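Local coordinates for ferripyochelin binding protein (Pyrococcus horikoshii, PDB 1V3W) that probably acts as a gamma-class carbonic anhydrase, interconverting carbon dioxide and bicarbonate at zinc sites between the subunits of a trimer, and also binds calcium, at residues A[59-65]-A[81-87]; A[21-25]-A[37-43]; A[111-115]-A[148-152]. Residue numbers count along the deposited sequence, not the author numbering.

All three contacts belong to one left-handed parallel beta-helix and the long helix 146-169 packed alongside it. Along the chain they come in series: contact 2, then contact 1, then contact 3. Contacts 2 and 1 join neighbouring coils of the same parallel sheet, in the strand order 24-26, 42-45, 63-65, 85-87; their centres lie about 10 Å apart, and Val42 pairs by backbone with Val62 and Ile64. They meet again at a calcium ion through Ser40 and Asn61, while contact 1 supplies the zinc histidines. Contact 3, centred about 18 Å from contact 1 and about 24 Å from contact 2, fastens the start of the helix to another sheet, away from the metal sites.

Contact 1. Residues A[59-65]-A[81-87]; sequences QDNVSIH and GHNAMVH. With ZN (zinc ion), chain B; ZN (zinc ion), chain C; CA (calcium ion), chain D.
Backbone hydrogen bonds set the register. Strands 63-65 and 85-87 run parallel (1°, 4.9 Å between axes), pairing Ser63 with Met85, Ile64 with Val86 and His65 with His87: Ser63 N to Ala84 O 3.2 Å, Val86 N to Ser63 O 3.1 Å, His65 N to Val86 O 3.1 Å. Type II turns, Gln59 to Val62 and Gly81 to Ala84, precede them, with Asn61 and Asn83 in left-handed conformation; Asn83 N meets Asp60 O at 2.9 Å. Such stacked corners and strands are successive coils of a left-handed parallel beta-helix. Apolar contacts put Ile64 CG1 4.4 Å from Val86 CB. Among polar side chains, His82 ND1 bonds weakly to Asp60 OD2 (2.7 Å), which salt-bridges Arg44 of the second subunit. His65 ND1 (2.2 Å) and His87 NE2 (2.0 Å), both chi1 t, bind one zinc with water and His82 of the third subunit; Asp46 and Asp105 hold their other ring nitrogens. His82 NE2 (2.2 Å) serves the second subunit's zinc. Asn61 OD1 lies 2.3 Å from the calcium ion.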
loop_
_atom_site.group_PDB
_atom_site.type_symbol
_atom_site.label_atom_id
_atom_site.label_comp_id
_atom_site.label_asym_id
_atom_site.label_seq_id
_atom_site.Cartn_x
_atom_site.Cartn_y
_atom_site.Cartn_z
ATOM N N GLN A 59 -3.030 -9.782 -4.670
ATOM C CA GLN A 59 -3.651 -9.458 -3.398
ATOM C C GLN A 59 -4.021 -8.014 -3.078
ATOM O O GLN A 59 -3.772 -7.095 -3.861
ATOM C CB GLN A 59 -2.809 -10.092 -2.288
ATOM C CG GLN A 59 -2.869 -11.623 -2.377
ATOM C CD GLN A 59 -1.897 -12.338 -1.461
ATOM O OE1 GLN A 59 -1.407 -11.774 -0.485
ATOM N NE2 GLN A 59 -1.625 -13.603 -1.769
ATOM N N ASP A 60 -4.648 -7.836 -1.920
ATOM C CA ASP A 60 -5.137 -6.533 -1.479
ATOM C C ASP A 60 -4.099 -5.426 -1.476
ATOM O O ASP A 60 -2.968 -5.617 -1.041
ATOM C CB ASP A 60 -5.733 -6.638 -0.071
ATOM C CG ASP A 60 -6.375 -7.984 0.194
ATOM O OD1 ASP A 60 -7.620 -8.079 0.178
ATOM O OD2 ASP A 60 -5.621 -8.951 0.414
ATOM N N ASN A 61 -4.517 -4.258 -1.951
ATOM C CA ASN A 61 -3.677 -3.065 -1.993
ATOM C C ASN A 61 -2.390 -3.165 -2.798
ATOM O O ASN A 61 -1.456 -2.386 -2.599
ATOM C CB ASN A 61 -3.394 -2.581 -0.566
ATOM C CG ASN A 61 -4.570 -1.824 0.018
ATOM O OD1 ASN A 61 -5.086 -0.908 -0.613
ATOM N ND2 ASN A 61 -5.001 -2.200 1.215
ATOM N N VAL A 62 -2.357 -4.123 -3.718
ATOM C CA VAL A 62 -1.216 -4.299 -4.608
ATOM C C VAL A 62 -1.390 -3.340 -5.783
ATOM O O VAL A 62 -2.512 -2.997 -6.145
ATOM C CB VAL A 62 -1.180 -5.732 -5.192
ATOM C CG1 VAL A 62 -0.245 -5.797 -6.401
ATOM C CG2 VAL A 62 -0.725 -6.710 -4.135
ATOM N N SER A 63 -0.281 -2.878 -6.351
ATOM C CA SER A 63 -0.345 -2.035 -7.536
ATOM C C SER A 63 0.524 -2.687 -8.603
ATOM O O SER A 63 1.616 -3.180 -8.308
ATOM C CB SER A 63 0.195 -0.625 -7.272
ATOM O OG SER A 63 -0.620 0.079 -6.361
ATOM N N ILE A 64 0.025 -2.726 -9.832
ATOM C CA ILE A 64 0.800 -3.261 -10.941
ATOM C C ILE A 64 0.737 -2.220 -12.044
ATOM O O ILE A 64 -0.341 -1.738 -12.398
ATOM C CB ILE A 64 0.248 -4.599 -11.474
ATOM C CG1 ILE A 64 0.222 -5.635 -10.350
ATOM C CG2 ILE A 64 1.136 -5.102 -12.619
ATOM C CD1 ILE A 64 -0.269 -7.008 -10.782
ATOM N N HIS A 65 1.902 -1.844 -12.557
ATOM C CA HIS A 65 1.976 -0.858 -13.618
ATOM C C HIS A 65 3.127 -1.224 -14.542
ATOM O O HIS A 65 3.775 -2.258 -14.360
ATOM C CB HIS A 65 2.193 0.538 -13.032
ATOM C CG HIS A 65 1.895 1.646 -13.992
ATOM N ND1 HIS A 65 2.662 2.787 -14.074
ATOM C CD2 HIS A 65 0.910 1.786 -14.911
ATOM C CE1 HIS A 65 2.164 3.583 -15.005
ATOM N NE2 HIS A 65 1.101 2.998 -15.528
ATOM N N GLY A 81 1.827 -10.842 -3.152
ATOM C CA GLY A 81 1.456 -10.502 -1.793
ATOM C C GLY A 81 0.855 -9.144 -1.520
ATOM O O GLY A 81 1.115 -8.169 -2.220
ATOM N N HIS A 82 0.052 -9.099 -0.464
ATOM C CA HIS A 82 -0.611 -7.879 -0.047
ATOM C C HIS A 82 0.350 -6.700 -0.063
ATOM O O HIS A 82 1.484 -6.809 0.408
ATOM C CB HIS A 82 -1.116 -8.001 1.398
ATOM C CG HIS A 82 -1.846 -9.271 1.698
ATOM N ND1 HIS A 82 -3.192 -9.439 1.448
ATOM C CD2 HIS A 82 -1.422 -10.427 2.260
ATOM C CE1 HIS A 82 -3.564 -10.642 1.846
ATOM N NE2 HIS A 82 -2.509 -11.263 2.342
ATOM N N ASN A 83 -0.106 -5.584 -0.612
ATOM C CA ASN A 83 0.661 -4.355 -0.684
ATOM C C ASN A 83 1.978 -4.332 -1.438
ATOM O O ASN A 83 2.752 -3.376 -1.330
ATOM C CB ASN A 83 0.842 -3.810 0.725
ATOM C CG ASN A 83 -0.448 -3.326 1.291
ATOM O OD1 ASN A 83 -1.350 -4.113 1.557
ATOM N ND2 ASN A 83 -0.574 -2.016 1.430
ATOM N N ALA A 84 2.202 -5.375 -2.224
ATOM C CA ALA A 84 3.395 -5.439 -3.045
ATOM C C ALA A 84 3.174 -4.559 -4.265
ATOM O O ALA A 84 2.058 -4.099 -4.528
ATOM C CB ALA A 84 3.664 -6.876 -3.460
ATOM N N MET A 85 4.238 -4.328 -5.019
ATOM C CA MET A 85 4.148 -3.487 -6.199
ATOM C C MET A 85 5.052 -4.054 -7.289
ATOM O O MET A 85 6.250 -4.233 -7.077
ATOM C CB MET A 85 4.571 -2.062 -5.826
ATOM C CG MET A 85 4.088 -0.959 -6.749
ATOM S SD MET A 85 4.915 -0.916 -8.338
ATOM C CE MET A 85 3.497 -0.781 -9.444
ATOM N N VAL A 86 4.466 -4.357 -8.443
ATOM C CA VAL A 86 5.225 -4.895 -9.569
ATOM C C VAL A 86 5.197 -3.857 -10.683
ATOM O O VAL A 86 4.124 -3.463 -11.148
ATOM C CB VAL A 86 4.614 -6.221 -10.079
ATOM C CG1 VAL A 86 5.426 -6.750 -11.254
ATOM C CG2 VAL A 86 4.580 -7.245 -8.950
ATOM N N HIS A 87 6.375 -3.416 -11.114
ATOM C CA HIS A 87 6.450 -2.394 -12.146
ATOM C C HIS A 87 7.303 -2.771 -13.353
ATOM O O HIS A 87 8.526 -2.852 -13.253
ATOM C CB HIS A 87 6.974 -1.093 -11.530
ATOM C CG HIS A 87 6.568 0.131 -12.284
ATOM N ND1 HIS A 87 7.092 0.454 -13.516
ATOM C CD2 HIS A 87 5.640 1.079 -12.008
ATOM C CE1 HIS A 87 6.505 1.547 -13.969
ATOM N NE2 HIS A 87 5.619 1.945 -13.074
HETATM ZN ZN ZN B . 4.342 3.471 -12.769
HETATM ZN ZN ZN C . -2.812 -13.301 3.020
HETATM CA CA CA D . -5.884 0.916 -1.693
HETATM O O HOH W 1 4.451 5.294 -12.825
HETATM O O HOH W 2 -2.702 -14.244 1.460
#

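Contact 2. Residues A[21-25]-A[37-43]; sequences ENAVV and VWPSAVL. With CA (calcium ion), chain D; EDO (1,2-ethanediol), chain H.
Segment 37-43 passes from one strand of its coil, round a corner, into the next, and segment 21-25 lies beside it one coil earlier in the left-handed beta-helix, rounding its corner without a type II turn. Val37 starts it: CG1 lies 3.6 Å from Ala23 CB inside the coil. Trp38 opens a type II turn that ends at Ala41, closed by Ala41 N to Trp38 O at 3.1 Å. The CA-to-CB bond of Trp38 points away from segment 21-25; the indole meets Tyr159 and His166 of helix 146-169 and makes a cation-pi contact with Arg44 of the second subunit. Pro39 (phi/psi -45/132°) brings CB to 4.4 Å from Asn22 CB. Ser40 takes the left-handed position (70/7°) and donates N to Asn22 O at 3.0 Å. With chi1 at -127°, Ser40 OG lies 2.4 Å from the calcium ion; an ethanediol, probably from the crystallisation liquor, hydrogen-bonds Ser40 OG through O1 (3.1 Å) and Asn22 OD1 through O2 (2.8 Å). Ala41 O then accepts Val24 N at 2.8 Å, beginning the parallel ladder. Val42 sits beside Val24 (CA to CA 4.7 Å), both chi1 t, with Val24 CB 4.2 Å from Val42 CG2 on the face turned to the third subunit. Leu43 pairs with Val25 (CA to CA 4.9 Å), its N bonded to Val24 O at 2.8 Å and its side chain on the inner face against Val29 and Leu31. Ser40 and Asn61 of all three subunits converge on the calcium, so the corner's hydroxyl works as one ligand of a metal site that ties the trimer together.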
loop_
_atom_site.group_PDB
_atom_site.type_symbol
_atom_site.label_atom_id
_atom_site.label_comp_id
_atom_site.label_asym_id
_atom_site.label_seq_id
_atom_site.Cartn_x
_atom_site.Cartn_y
_atom_site.Cartn_z
ATOM N N GLU A 21 -14.987 -6.151 -6.663
ATOM C CA GLU A 21 -15.521 -4.883 -7.151
ATOM C C GLU A 21 -14.749 -3.677 -6.631
ATOM O O GLU A 21 -14.864 -2.578 -7.179
ATOM C CB GLU A 21 -17.012 -4.744 -6.811
ATOM C CG GLU A 21 -17.365 -4.865 -5.340
ATOM C CD GLU A 21 -18.851 -4.660 -5.091
ATOM O OE1 GLU A 21 -19.649 -4.897 -6.024
ATOM O OE2 GLU A 21 -19.223 -4.274 -3.964
ATOM N N ASN A 22 -13.946 -3.884 -5.593
ATOM C CA ASN A 22 -13.152 -2.806 -5.026
ATOM C C ASN A 22 -11.747 -2.777 -5.600
ATOM O O ASN A 22 -10.908 -1.996 -5.166
ATOM C CB ASN A 22 -13.105 -2.938 -3.507
ATOM C CG ASN A 22 -14.474 -2.835 -2.892
ATOM O OD1 ASN A 22 -15.023 -1.741 -2.747
ATOM N ND2 ASN A 22 -15.056 -3.977 -2.562
ATOM N N ALA A 23 -11.485 -3.646 -6.567
ATOM C CA ALA A 23 -10.191 -3.645 -7.227
ATOM C C ALA A 23 -10.390 -2.711 -8.418
ATOM O O ALA A 23 -11.524 -2.359 -8.749
ATOM C CB ALA A 23 -9.830 -5.046 -7.704
ATOM N N VAL A 24 -9.299 -2.299 -9.052
ATOM C CA VAL A 24 -9.385 -1.414 -10.208
ATOM C C VAL A 24 -8.549 -2.000 -11.335
ATOM O O VAL A 24 -7.332 -2.156 -11.205
ATOM C CB VAL A 24 -8.875 0.007 -9.876
ATOM C CG1 VAL A 24 -8.926 0.885 -11.117
ATOM C CG2 VAL A 24 -9.732 0.620 -8.783
ATOM N N VAL A 25 -9.215 -2.335 -12.436
ATOM C CA VAL A 25 -8.554 -2.907 -13.602
ATOM C C VAL A 25 -8.826 -1.969 -14.769
ATOM O O VAL A 25 -9.979 -1.745 -15.140
ATOM C CB VAL A 25 -9.097 -4.319 -13.904
ATOM C CG1 VAL A 25 -8.402 -4.900 -15.123
ATOM C CG2 VAL A 25 -8.883 -5.222 -12.690
ATOM N N VAL A 37 -8.131 -11.092 -8.312
ATOM C CA VAL A 37 -7.664 -9.745 -8.013
ATOM C C VAL A 37 -8.487 -9.314 -6.807
ATOM O O VAL A 37 -9.719 -9.255 -6.862
ATOM C CB VAL A 37 -7.893 -8.802 -9.212
ATOM C CG1 VAL A 37 -7.431 -7.396 -8.867
ATOM C CG2 VAL A 37 -7.120 -9.315 -10.424
ATOM N N TRP A 38 -7.789 -9.008 -5.722
ATOM C CA TRP A 38 -8.429 -8.681 -4.462
ATOM C C TRP A 38 -8.701 -7.210 -4.167
ATOM O O TRP A 38 -8.240 -6.328 -4.885
ATOM C CB TRP A 38 -7.628 -9.381 -3.360
ATOM C CG TRP A 38 -7.611 -10.866 -3.630
ATOM C CD1 TRP A 38 -6.728 -11.553 -4.421
ATOM C CD2 TRP A 38 -8.630 -11.805 -3.258
ATOM N NE1 TRP A 38 -7.142 -12.861 -4.566
ATOM C CE2 TRP A 38 -8.292 -13.041 -3.857
ATOM C CE3 TRP A 38 -9.777 -11.722 -2.466
ATOM C CZ2 TRP A 38 -9.097 -14.181 -3.705
ATOM C CZ3 TRP A 38 -10.570 -12.854 -2.317
ATOM C CH2 TRP A 38 -10.218 -14.073 -2.928
ATOM N N PRO A 39 -9.484 -6.928 -3.111
ATOM C CA PRO A 39 -9.819 -5.548 -2.751
ATOM C C PRO A 39 -8.689 -4.534 -2.766
ATOM O O PRO A 39 -7.615 -4.777 -2.223
ATOM C CB PRO A 39 -10.417 -5.692 -1.355
ATOM C CG PRO A 39 -11.080 -7.024 -1.414
ATOM C CD PRO A 39 -10.052 -7.871 -2.129
ATOM N N SER A 40 -8.954 -3.395 -3.396
ATOM C CA SER A 40 -8.008 -2.286 -3.451
ATOM C C SER A 40 -6.762 -2.516 -4.302
ATOM O O SER A 40 -5.846 -1.692 -4.298
ATOM C CB SER A 40 -7.602 -1.892 -2.026
ATOM O OG SER A 40 -7.797 -0.504 -1.797
ATOM N N ALA A 41 -6.720 -3.632 -5.021
ATOM C CA ALA A 41 -5.593 -3.905 -5.903
ATOM C C ALA A 41 -5.820 -3.064 -7.156
ATOM O O ALA A 41 -6.964 -2.832 -7.550
ATOM C CB ALA A 41 -5.546 -5.381 -6.263
ATOM N N VAL A 42 -4.740 -2.602 -7.774
ATOM C CA VAL A 42 -4.841 -1.789 -8.979
ATOM C C VAL A 42 -3.956 -2.330 -10.091
ATOM O O VAL A 42 -2.748 -2.472 -9.914
ATOM C CB VAL A 42 -4.424 -0.314 -8.714
ATOM C CG1 VAL A 42 -4.535 0.499 -10.001
ATOM C CG2 VAL A 42 -5.303 0.294 -7.623
ATOM N N LEU A 43 -4.570 -2.655 -11.225
ATOM C CA LEU A 43 -3.837 -3.133 -12.393
ATOM C C LEU A 43 -4.105 -2.070 -13.456
ATOM O O LEU A 43 -5.157 -2.061 -14.095
ATOM C CB LEU A 43 -4.345 -4.507 -12.856
ATOM C CG LEU A 43 -3.974 -5.698 -11.964
ATOM C CD1 LEU A 43 -4.733 -5.615 -10.650
ATOM C CD2 LEU A 43 -4.305 -6.997 -12.676
HETATM CA CA CA D . -5.884 0.916 -1.693
HETATM C C1 EDO H . -11.465 0.046 -1.302
HETATM O O1 EDO H . -10.831 -0.223 -2.546
HETATM C C2 EDO H . -12.941 0.450 -1.530
HETATM O O2 EDO H . -13.265 0.442 -2.928
#

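Contact 3. Residues A[111-115]-A[148-152]; sequences DHVII and EIEWT
Strand 113-115 crosses helix 148-152 almost at right angles (87°), with the two short axes 8.9 Å apart and 260 Å² buried. His112 has a left-handed backbone (phi/psi 55/60°), and its chi1 of -69° (m) brings the imidazole to the helix. There His112 ND1 donates to Thr152 OG1 at 3.0 Å. Thr152 OG1, with chi1 p, in turn donates a very short hydrogen bond (2.5 Å) to Ile149 O, so one OG1 joins the ring to the helix backbone. Ile149 CG2 adds an off-centre CH-pi contact, 4.3 Å from the centroid of the His112 ring. Val113 turns its side chain away, though Val113 O comes within 4.3 Å of Thr152 CG2. Ile114 (chi1 m, chi2 t) points toward the helix and spans one turn of it, CD1 3.8 Å from Glu148 CB and CG1 3.9 Å from Thr152 CG2. Beside His112, Tyr94 stacks on the imidazole and the Tyr130 ring also meets it. The start of helix 146-169 thus lies across the outside of the sheet containing strands 95-97, 113-115 and 131-135, with Trp151 reaching Ile96 and Ile114 touching Leu132.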
loop_
_atom_site.group_PDB
_atom_site.type_symbol
_atom_site.label_atom_id
_atom_site.label_comp_id
_atom_site.label_asym_id
_atom_site.label_seq_id
_atom_site.Cartn_x
_atom_site.Cartn_y
_atom_site.Cartn_z
ATOM N N ASP A 111 11.528 -19.090 -12.187
ATOM C CA ASP A 111 10.469 -19.933 -11.647
ATOM C C ASP A 111 10.833 -20.483 -10.275
ATOM O O ASP A 111 12.011 -20.666 -9.962
ATOM C CB ASP A 111 10.182 -21.095 -12.600
ATOM C CG ASP A 111 10.009 -20.645 -14.034
ATOM O OD1 ASP A 111 9.332 -19.620 -14.267
ATOM O OD2 ASP A 111 10.548 -21.325 -14.931
ATOM N N HIS A 112 9.813 -20.750 -9.463
ATOM C CA HIS A 112 10.014 -21.274 -8.118
ATOM C C HIS A 112 10.941 -20.356 -7.334
ATOM O O HIS A 112 12.018 -20.755 -6.885
ATOM C CB HIS A 112 10.593 -22.688 -8.181
ATOM C CG HIS A 112 9.627 -23.708 -8.697
ATOM N ND1 HIS A 112 8.468 -24.041 -8.030
ATOM C CD2 HIS A 112 9.645 -24.468 -9.818
ATOM C CE1 HIS A 112 7.815 -24.962 -8.716
ATOM N NE2 HIS A 112 8.508 -25.239 -9.805
ATOM N N VAL A 113 10.500 -19.114 -7.182
ATOM C CA VAL A 113 11.254 -18.100 -6.463
ATOM C C VAL A 113 10.389 -17.485 -5.375
ATOM O O VAL A 113 9.175 -17.356 -5.526
ATOM C CB VAL A 113 11.717 -16.971 -7.420
ATOM C CG1 VAL A 113 12.232 -15.772 -6.625
ATOM C CG2 VAL A 113 12.804 -17.493 -8.343
ATOM N N ILE A 114 11.018 -17.130 -4.263
ATOM C CA ILE A 114 10.307 -16.471 -3.183
ATOM C C ILE A 114 11.030 -15.165 -2.929
ATOM O O ILE A 114 12.240 -15.151 -2.703
ATOM C CB ILE A 114 10.302 -17.299 -1.878
ATOM C CG1 ILE A 114 9.454 -18.559 -2.070
ATOM C CG2 ILE A 114 9.732 -16.464 -0.727
ATOM C CD1 ILE A 114 9.403 -19.458 -0.851
ATOM N N ILE A 115 10.290 -14.066 -3.023
ATOM C CA ILE A 115 10.837 -12.746 -2.761
ATOM C C ILE A 115 10.360 -12.428 -1.349
ATOM O O ILE A 115 9.160 -12.458 -1.072
ATOM C CB ILE A 115 10.276 -11.691 -3.738
ATOM C CG1 ILE A 115 10.566 -12.101 -5.189
ATOM C CG2 ILE A 115 10.877 -10.328 -3.424
ATOM C CD1 ILE A 115 12.040 -12.220 -5.532
ATOM N N GLU A 148 9.611 -25.165 0.718
ATOM C CA GLU A 148 9.318 -23.858 0.145
ATOM C C GLU A 148 8.903 -24.001 -1.314
ATOM O O GLU A 148 8.051 -23.260 -1.799
ATOM C CB GLU A 148 10.543 -22.951 0.256
ATOM C CG GLU A 148 11.025 -22.779 1.690
ATOM C CD GLU A 148 12.282 -21.941 1.797
ATOM O OE1 GLU A 148 13.232 -22.187 1.024
ATOM O OE2 GLU A 148 12.325 -21.043 2.666
ATOM N N ILE A 149 9.508 -24.957 -2.012
ATOM C CA ILE A 149 9.182 -25.187 -3.414
ATOM C C ILE A 149 7.737 -25.664 -3.542
ATOM O O ILE A 149 7.006 -25.218 -4.428
ATOM C CB ILE A 149 10.140 -26.229 -4.044
ATOM C CG1 ILE A 149 11.549 -25.634 -4.136
ATOM C CG2 ILE A 149 9.644 -26.638 -5.427
ATOM C CD1 ILE A 149 12.618 -26.613 -4.597
ATOM N N GLU A 150 7.319 -26.565 -2.659
ATOM C CA GLU A 150 5.952 -27.064 -2.703
ATOM C C GLU A 150 5.009 -25.916 -2.346
ATOM O O GLU A 150 3.887 -25.842 -2.848
ATOM C CB GLU A 150 5.782 -28.235 -1.724
ATOM C CG GLU A 150 6.745 -29.398 -1.985
ATOM C CD GLU A 150 6.196 -30.446 -2.945
ATOM O OE1 GLU A 150 6.991 -31.017 -3.723
ATOM O OE2 GLU A 150 4.977 -30.719 -2.911
ATOM N N TRP A 151 5.477 -25.012 -1.489
ATOM C CA TRP A 151 4.676 -23.865 -1.076
ATOM C C TRP A 151 4.474 -22.869 -2.222
ATOM O O TRP A 151 3.446 -22.192 -2.282
ATOM C CB TRP A 151 5.332 -23.161 0.120
ATOM C CG TRP A 151 4.556 -21.978 0.639
ATOM C CD1 TRP A 151 5.010 -20.699 0.776
ATOM C CD2 TRP A 151 3.190 -21.973 1.081
ATOM N NE1 TRP A 151 4.013 -19.896 1.277
ATOM C CE2 TRP A 151 2.891 -20.647 1.477
ATOM C CE3 TRP A 151 2.197 -22.952 1.192
ATOM C CZ2 TRP A 151 1.630 -20.281 1.964
ATOM C CZ3 TRP A 151 0.943 -22.585 1.676
ATOM C CH2 TRP A 151 0.674 -21.258 2.059
ATOM N N THR A 152 5.439 -22.776 -3.135
ATOM C CA THR A 152 5.289 -21.844 -4.251
ATOM C C THR A 152 4.058 -22.189 -5.096
ATOM O O THR A 152 3.540 -21.325 -5.806
ATOM C CB THR A 152 6.554 -21.782 -5.164
ATOM O OG1 THR A 152 6.845 -23.079 -5.698
ATOM C CG2 THR A 152 7.760 -21.270 -4.379
#